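PDB 6BE0: AvrA from Salmonella typhimurium, which probably transfers acetyl groups from acetyl-CoA to serine and threonine residues of target proteins, and binds inositol hexakisphosphate. Local coordinates for residues K102-M106 and E107-S111; E209-C213 and E214-G218; F222-S225 and D226-D229. All coordinates share one frame; numbering follows the deposited sequence.

Interaction 1 (K102-M106 and E107-S111)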
loop_
_atom_site.group_PDB
_atom_site.type_symbol
_atom_site.label_atom_id
_atom_site.label_comp_id
_atom_site.label_asym_id
_atom_site.label_seq_id
_atom_site.Cartn_x
_atom_site.Cartn_y
_atom_site.Cartn_z
ATOM N N LYS A 102 -14.450 7.309 11.560
ATOM C CA LYS A 102 -15.199 7.920 12.650
ATOM C C LYS A 102 -15.316 6.955 13.825
ATOM O O LYS A 102 -15.098 7.340 14.970
ATOM C CB LYS A 102 -16.592 8.348 12.182
ATOM C CG LYS A 102 -17.313 9.262 13.162
ATOM C CD LYS A 102 -18.676 9.683 12.644
ATOM C CE LYS A 102 -19.394 10.590 13.644
ATOM N NZ LYS A 102 -18.957 12.026 13.578
ATOM N N GLU A 103 -15.659 5.702 13.537
ATOM C CA GLU A 103 -15.790 4.685 14.578
ATOM C C GLU A 103 -14.487 4.508 15.341
ATOM O O GLU A 103 -14.472 4.501 16.572
ATOM C CB GLU A 103 -16.214 3.337 13.982
ATOM C CG GLU A 103 -17.651 2.935 14.273
ATOM C CD GLU A 103 -17.963 2.917 15.757
ATOM O OE1 GLU A 103 -18.744 3.781 16.210
ATOM O OE2 GLU A 103 -17.428 2.044 16.470
ATOM N N THR A 104 -13.395 4.363 14.599
ATOM C CA THR A 104 -12.089 4.092 15.187
ATOM C C THR A 104 -11.667 5.217 16.130
ATOM O O THR A 104 -11.109 4.966 17.199
ATOM C CB THR A 104 -11.025 3.900 14.091
ATOM O OG1 THR A 104 -11.404 2.805 13.250
ATOM C CG2 THR A 104 -9.659 3.614 14.694
ATOM N N ARG A 105 -11.939 6.453 15.732
ATOM C CA ARG A 105 -11.647 7.605 16.578
ATOM C C ARG A 105 -12.500 7.571 17.844
ATOM O O ARG A 105 -12.012 7.849 18.938
ATOM C CB ARG A 105 -11.894 8.911 15.818
ATOM C CG ARG A 105 -11.487 10.160 16.588
ATOM C CD ARG A 105 -12.034 11.427 15.944
ATOM N NE ARG A 105 -11.978 12.563 16.861
ATOM C CZ ARG A 105 -12.892 12.825 17.791
ATOM N NH1 ARG A 105 -13.950 12.035 17.937
ATOM N NH2 ARG A 105 -12.752 13.881 18.580
ATOM N N MET A 106 -13.776 7.231 17.680
ATOM C CA MET A 106 -14.721 7.194 18.791
ATOM C C MET A 106 -14.320 6.176 19.853
ATOM O O MET A 106 -14.508 6.409 21.046
ATOM C CB MET A 106 -16.125 6.867 18.281
ATOM C CG MET A 106 -16.796 8.004 17.535
ATOM S SD MET A 106 -17.420 9.289 18.629
ATOM C CE MET A 106 -18.798 8.442 19.399
ATOM N N GLU A 107 -13.769 5.050 19.415
ATOM C CA GLU A 107 -13.435 3.960 20.323
ATOM C C GLU A 107 -12.127 4.203 21.070
ATOM O O GLU A 107 -11.746 3.415 21.934
ATOM C CB GLU A 107 -13.354 2.643 19.553
ATOM C CG GLU A 107 -14.686 2.196 18.973
ATOM C CD GLU A 107 -14.607 0.837 18.310
ATOM O OE1 GLU A 107 -13.526 0.212 18.356
ATOM O OE2 GLU A 107 -15.627 0.393 17.743
ATOM N N GLY A 108 -11.443 5.291 20.734
ATOM C CA GLY A 108 -10.232 5.678 21.437
ATOM C C GLY A 108 -8.973 5.092 20.832
ATOM O O GLY A 108 -7.878 5.285 21.362
ATOM N N VAL A 109 -9.124 4.369 19.725
ATOM C CA VAL A 109 -7.976 3.824 19.010
ATOM C C VAL A 109 -7.154 4.972 18.433
ATOM O O VAL A 109 -7.706 5.974 17.979
ATOM C CB VAL A 109 -8.412 2.863 17.890
ATOM C CG1 VAL A 109 -7.208 2.363 17.096
ATOM C CG2 VAL A 109 -9.185 1.691 18.479
ATOM N N GLU A 110 -5.835 4.812 18.456
ATOM C CA GLU A 110 -4.912 5.889 18.113
ATOM C C GLU A 110 -4.025 5.527 16.928
ATOM O O GLU A 110 -3.267 6.360 16.428
ATOM C CB GLU A 110 -4.050 6.227 19.328
ATOM C CG GLU A 110 -4.864 6.619 20.553
ATOM C CD GLU A 110 -4.001 7.086 21.708
ATOM O OE1 GLU A 110 -2.761 7.108 21.558
ATOM O OE2 GLU A 110 -4.567 7.430 22.769
ATOM N N SER A 111 -4.127 4.281 16.483
ATOM C CA SER A 111 -3.307 3.780 15.393
ATOM C C SER A 111 -4.040 2.663 14.661
ATOM O O SER A 111 -4.332 1.617 15.244
ATOM C CB SER A 111 -1.963 3.278 15.922
ATOM O OG SER A 111 -1.204 2.663 14.897
HETATM O O HOH W 1 -9.263 7.795 19.215
#
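Glu107 lies one helical turn beyond Glu103, and its side chain runs back over it. Its CB sits 3.7 Å from Glu103 O, and CG comes closer to the same oxygen, at 3.3 Å. CG lies beside the backbone N (chi1 -66°), and the chain beyond it is extended. Glu107 CD comes 3.6 Å from Glu103 OE2. At the tip, Glu107 OE2 lies 2.8 Å from Glu103 OE2, with the two carboxylate planes turned 70° apart.

The backbone bonds also run back into the last helical turn. Glu107 N donates to Glu103 O at 3.0 Å. Gly108 N donates to Arg105 O at 3.2 Å. Val109 N makes a weak bond to Thr104 O. A water donates to both Arg105 O and Val109 O. Thr104 CG2 packs on Val109 CB at 3.5 Å, while Thr104 OG1 is bonded to Ser100 O.

Gly108 has positive phi (90°), which suits glycine. This is a Schellman motif, which closes helix 94-106 at the protein surface and leads into strand 111-117.

Interaction 2 (E209-C213 and E214-G218); sequences EDNIC and ERLCG
Glu214 turns the chain back over the end of helix 205-212, with positive phi although it is not a glycine. Its N makes a weak bond to Asn211 O at 3.2 Å. The next residue completes a Schellman motif: Arg215 N donates to Asp210 O at 2.6 Å, almost straight (171°).

The Arg215 side chain folds back along the turn. Its CG passes Cys213 O at 3.5 Å, and a bend at chi3 (-57°) brings the guanidinium to Asp210. Arg215 NH2 meets Asp210 OD1 at 2.6 Å, nearly along the C-O axis of the acid, and NE adds a weaker bond to it. The carboxylate and guanidinium planes are 79° apart, so the groups are not coplanar, and OD1 alone takes both bonds of the salt bridge. Cys213 CB lies over one guanidinium face, 3.0 Å from Arg215 NH1, which is tight packing. The other acid oxygen, Asp210 OD2, is bonded to Tyr231 OH.

Leu216 turns inward. Its CB rests near Asp210 O, and CD2 touches Asn211 CB at 4.0 Å.

The inner side of the turn faces the sheet. Asn211 ND2 bonds Ser138 OG, Ile212 packs on strands 136-143 and 170-176, and Leu216 meets Ala173 of strand 170-176 and Leu223 of the loop before helix 225-228.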
loop_
_atom_site.group_PDB
_atom_site.type_symbol
_atom_site.label_atom_id
_atom_site.label_comp_id
_atom_site.label_asym_id
_atom_site.label_seq_id
_atom_site.Cartn_x
_atom_site.Cartn_y
_atom_site.Cartn_z
ATOM N N GLU A 209 2.825 14.306 11.477
ATOM C CA GLU A 209 2.970 15.555 12.206
ATOM C C GLU A 209 2.796 16.743 11.267
ATOM O O GLU A 209 2.095 17.702 11.584
ATOM C CB GLU A 209 4.337 15.601 12.891
ATOM C CG GLU A 209 4.509 16.724 13.897
ATOM C CD GLU A 209 5.775 16.570 14.719
ATOM O OE1 GLU A 209 6.581 15.668 14.403
ATOM O OE2 GLU A 209 5.961 17.345 15.681
ATOM N N ASP A 210 3.430 16.664 10.101
ATOM C CA ASP A 210 3.352 17.733 9.111
ATOM C C ASP A 210 1.965 17.803 8.478
ATOM O O ASP A 210 1.526 18.869 8.046
ATOM C CB ASP A 210 4.416 17.535 8.027
ATOM C CG ASP A 210 5.813 17.899 8.504
ATOM O OD1 ASP A 210 5.939 18.614 9.523
ATOM O OD2 ASP A 210 6.789 17.477 7.850
ATOM N N ASN A 211 1.278 16.667 8.418
ATOM C CA ASN A 211 -0.098 16.638 7.937
ATOM C C ASN A 211 -1.004 17.416 8.886
ATOM O O ASN A 211 -1.829 18.224 8.457
ATOM C CB ASN A 211 -0.591 15.197 7.794
ATOM C CG ASN A 211 -1.987 15.111 7.203
ATOM O OD1 ASN A 211 -2.421 16.004 6.473
ATOM N ND2 ASN A 211 -2.698 14.033 7.517
ATOM N N ILE A 212 -0.830 17.168 10.180
ATOM C CA ILE A 212 -1.609 17.839 11.214
ATOM C C ILE A 212 -1.311 19.332 11.255
ATOM O O ILE A 212 -2.222 20.151 11.375
ATOM C CB ILE A 212 -1.330 17.225 12.603
ATOM C CG1 ILE A 212 -1.936 15.824 12.682
ATOM C CG2 ILE A 212 -1.908 18.097 13.712
ATOM C CD1 ILE A 212 -1.570 15.061 13.937
ATOM N N CYS A 213 -0.034 19.682 11.158
ATOM C CA CYS A 213 0.382 21.078 11.218
ATOM C C CYS A 213 0.195 21.766 9.870
ATOM O O CYS A 213 0.513 22.946 9.719
ATOM C CB CYS A 213 1.841 21.178 11.664
ATOM S SG CYS A 213 2.141 20.556 13.342
ATOM N N GLU A 214 -0.326 21.018 8.900
ATOM C CA GLU A 214 -0.592 21.541 7.566
ATOM C C GLU A 214 0.685 22.083 6.930
ATOM O O GLU A 214 0.706 23.195 6.402
ATOM C CB GLU A 214 -1.671 22.626 7.625
ATOM C CG GLU A 214 -2.904 22.214 8.423
ATOM C CD GLU A 214 -4.034 23.223 8.324
ATOM O OE1 GLU A 214 -4.544 23.433 7.204
ATOM O OE2 GLU A 214 -4.409 23.805 9.366
ATOM N N ARG A 215 1.746 21.281 6.995
ATOM C CA ARG A 215 3.033 21.622 6.394
ATOM C C ARG A 215 3.459 20.560 5.387
ATOM O O ARG A 215 4.619 20.515 4.977
ATOM C CB ARG A 215 4.112 21.761 7.470
ATOM C CG ARG A 215 3.777 22.726 8.592
ATOM C CD ARG A 215 4.980 22.909 9.506
ATOM N NE ARG A 215 5.440 21.635 10.064
ATOM C CZ ARG A 215 5.281 21.249 11.329
ATOM N NH1 ARG A 215 4.677 22.031 12.216
ATOM N NH2 ARG A 215 5.743 20.067 11.714
ATOM N N LEU A 216 2.517 19.708 4.995
ATOM C CA LEU A 216 2.826 18.566 4.143
ATOM C C LEU A 216 2.575 18.876 2.672
ATOM O O LEU A 216 3.508 18.909 1.869
ATOM C CB LEU A 216 1.996 17.354 4.572
ATOM C CG LEU A 216 2.275 16.038 3.846
ATOM C CD1 LEU A 216 3.713 15.585 4.060
ATOM C CD2 LEU A 216 1.300 14.974 4.318
ATOM N N CYS A 217 1.311 19.105 2.329
ATOM C CA CYS A 217 0.920 19.348 0.946
ATOM C C CYS A 217 0.895 20.840 0.632
ATOM O O CYS A 217 1.354 21.270 -0.426
ATOM C CB CYS A 217 -0.451 18.731 0.666
ATOM S SG CYS A 217 -0.511 16.938 0.877
ATOM N N GLY A 218 0.360 21.625 1.561
ATOM C CA GLY A 218 0.228 23.055 1.361
ATOM C C GLY A 218 -0.677 23.377 0.188
ATOM O O GLY A 218 -1.803 22.885 0.106
#

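Interaction 3 (F222-S225 and D226-D229)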
loop_
_atom_site.group_PDB
_atom_site.type_symbol
_atom_site.label_atom_id
_atom_site.label_comp_id
_atom_site.label_asym_id
_atom_site.label_seq_id
_atom_site.Cartn_x
_atom_site.Cartn_y
_atom_site.Cartn_z
ATOM N N PHE A 222 -2.416 17.057 -3.596
ATOM C CA PHE A 222 -1.866 15.860 -2.973
ATOM C C PHE A 222 -0.349 15.965 -2.903
ATOM O O PHE A 222 0.239 16.903 -3.441
ATOM C CB PHE A 222 -2.276 14.606 -3.749
ATOM C CG PHE A 222 -1.742 14.554 -5.151
ATOM C CD1 PHE A 222 -0.542 13.921 -5.426
ATOM C CD2 PHE A 222 -2.442 15.134 -6.194
ATOM C CE1 PHE A 222 -0.049 13.870 -6.718
ATOM C CE2 PHE A 222 -1.954 15.086 -7.486
ATOM C CZ PHE A 222 -0.757 14.452 -7.748
ATOM N N LEU A 223 0.281 14.999 -2.243
ATOM C CA LEU A 223 1.730 14.987 -2.101
ATOM C C LEU A 223 2.368 14.198 -3.246
ATOM O O LEU A 223 2.136 12.996 -3.367
ATOM C CB LEU A 223 2.128 14.381 -0.756
ATOM C CG LEU A 223 3.593 14.558 -0.357
ATOM C CD1 LEU A 223 3.853 15.985 0.102
ATOM C CD2 LEU A 223 3.982 13.561 0.723
ATOM N N PRO A 224 3.172 14.866 -4.093
ATOM C CA PRO A 224 3.789 14.133 -5.204
ATOM C C PRO A 224 4.864 13.165 -4.720
ATOM O O PRO A 224 5.285 13.248 -3.565
ATOM C CB PRO A 224 4.387 15.244 -6.067
ATOM C CG PRO A 224 4.667 16.344 -5.114
ATOM C CD PRO A 224 3.579 16.282 -4.079
ATOM N N SER A 225 5.298 12.264 -5.596
ATOM C CA SER A 225 6.196 11.181 -5.206
ATOM C C SER A 225 7.562 11.671 -4.727
ATOM O O SER A 225 8.101 11.146 -3.752
ATOM C CB SER A 225 6.383 10.210 -6.375
ATOM O OG SER A 225 6.955 10.861 -7.493
ATOM N N ASP A 226 8.121 12.669 -5.405
ATOM C CA ASP A 226 9.446 13.168 -5.046
ATOM C C ASP A 226 9.445 13.746 -3.631
ATOM O O ASP A 226 10.441 13.656 -2.914
ATOM C CB ASP A 226 9.923 14.221 -6.049
ATOM C CG ASP A 226 8.982 15.402 -6.148
ATOM O OD1 ASP A 226 7.753 15.183 -6.201
ATOM O OD2 ASP A 226 9.470 16.551 -6.166
ATOM N N LYS A 227 8.321 14.331 -3.234
ATOM C CA LYS A 227 8.169 14.845 -1.878
ATOM C C LYS A 227 8.011 13.697 -0.885
ATOM O O LYS A 227 8.507 13.759 0.240
ATOM C CB LYS A 227 6.964 15.785 -1.791
ATOM C CG LYS A 227 7.088 17.039 -2.640
ATOM C CD LYS A 227 8.021 18.065 -2.011
ATOM C CE LYS A 227 7.371 18.787 -0.837
ATOM N NZ LYS A 227 6.173 19.573 -1.250
ATOM N N ALA A 228 7.318 12.646 -1.313
ATOM C CA ALA A 228 7.068 11.491 -0.459
ATOM C C ALA A 228 8.362 10.745 -0.147
ATOM O O ALA A 228 8.511 10.176 0.934
ATOM C CB ALA A 228 6.064 10.556 -1.115
ATOM N N ASP A 229 9.295 10.752 -1.094
ATOM C CA ASP A 229 10.570 10.061 -0.919
ATOM C C ASP A 229 11.377 10.643 0.240
ATOM O O ASP A 229 12.195 9.950 0.844
ATOM C CB ASP A 229 11.397 10.122 -2.208
ATOM C CG ASP A 229 10.786 9.308 -3.339
ATOM O OD1 ASP A 229 9.921 8.450 -3.064
ATOM O OD2 ASP A 229 11.179 9.521 -4.506
#
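Pro224 O, at the N-cap position, takes a bond from Ala228 N at 3.1 Å and a weak one from Lys227 N, while Asp229 N reaches Ser225 O at 2.9 Å. These bonds form the first turn of the helix that starts at Ser225.

The proline ring packs against this turn. Pro224 CG meets Lys227 CG at 3.5 Å, the two side chains lying side by side and pointing the same way. Asp226 OD1 approaches the same ring, 3.4 Å from Pro224 CB. The CG of Asp226 stands between the backbone N and the carbonyl carbon (chi1 58°), which turns the carboxylate back toward the proline. Leu223 comes in from before the turn and crosses Lys227 at about a right angle. Its CD1 touches Lys227 CB at 3.6 Å, and CD2 lies 4.1 Å from Ala228 CB. Lys227 contributes only its first carbons here, since its end leads away.

Asp229 closes the segment. Its acid group is held from outside, by Tyr237 OH and by a salt bridge to Arg245. Ser225 N bonds Glu176 OE1.

Within the turn, main-chain bonds and mostly aliphatic contacts do the work. The ion pair of Asp229 instead ties it to helix 243-252, at whose start Ala243 and Gln244 bind coenzyme A.

The three contacts come in series along the chain, all in the YopJ-family acetyltransferase fold. Interaction 1 closes helix 94-106 and leads into strand 111-117 of the five-stranded mixed sheet. Interaction 2 ends helix 205-212, and interaction 3 starts helix 225-228, the next helix. Interactions 1 and 2 do not touch, their centres about 21 Å apart. Interactions 2 and 3, with centres about 13 Å apart, do: Cys217 SG lies 3.8 Å from Leu223 N. Both pack on strand 170-176, an outermost strand of that sheet. Interaction 3 lies near the coenzyme A site, its Ser225 side chain about 7 Å from that of Arg181. The other two are structural turns away from the ligands.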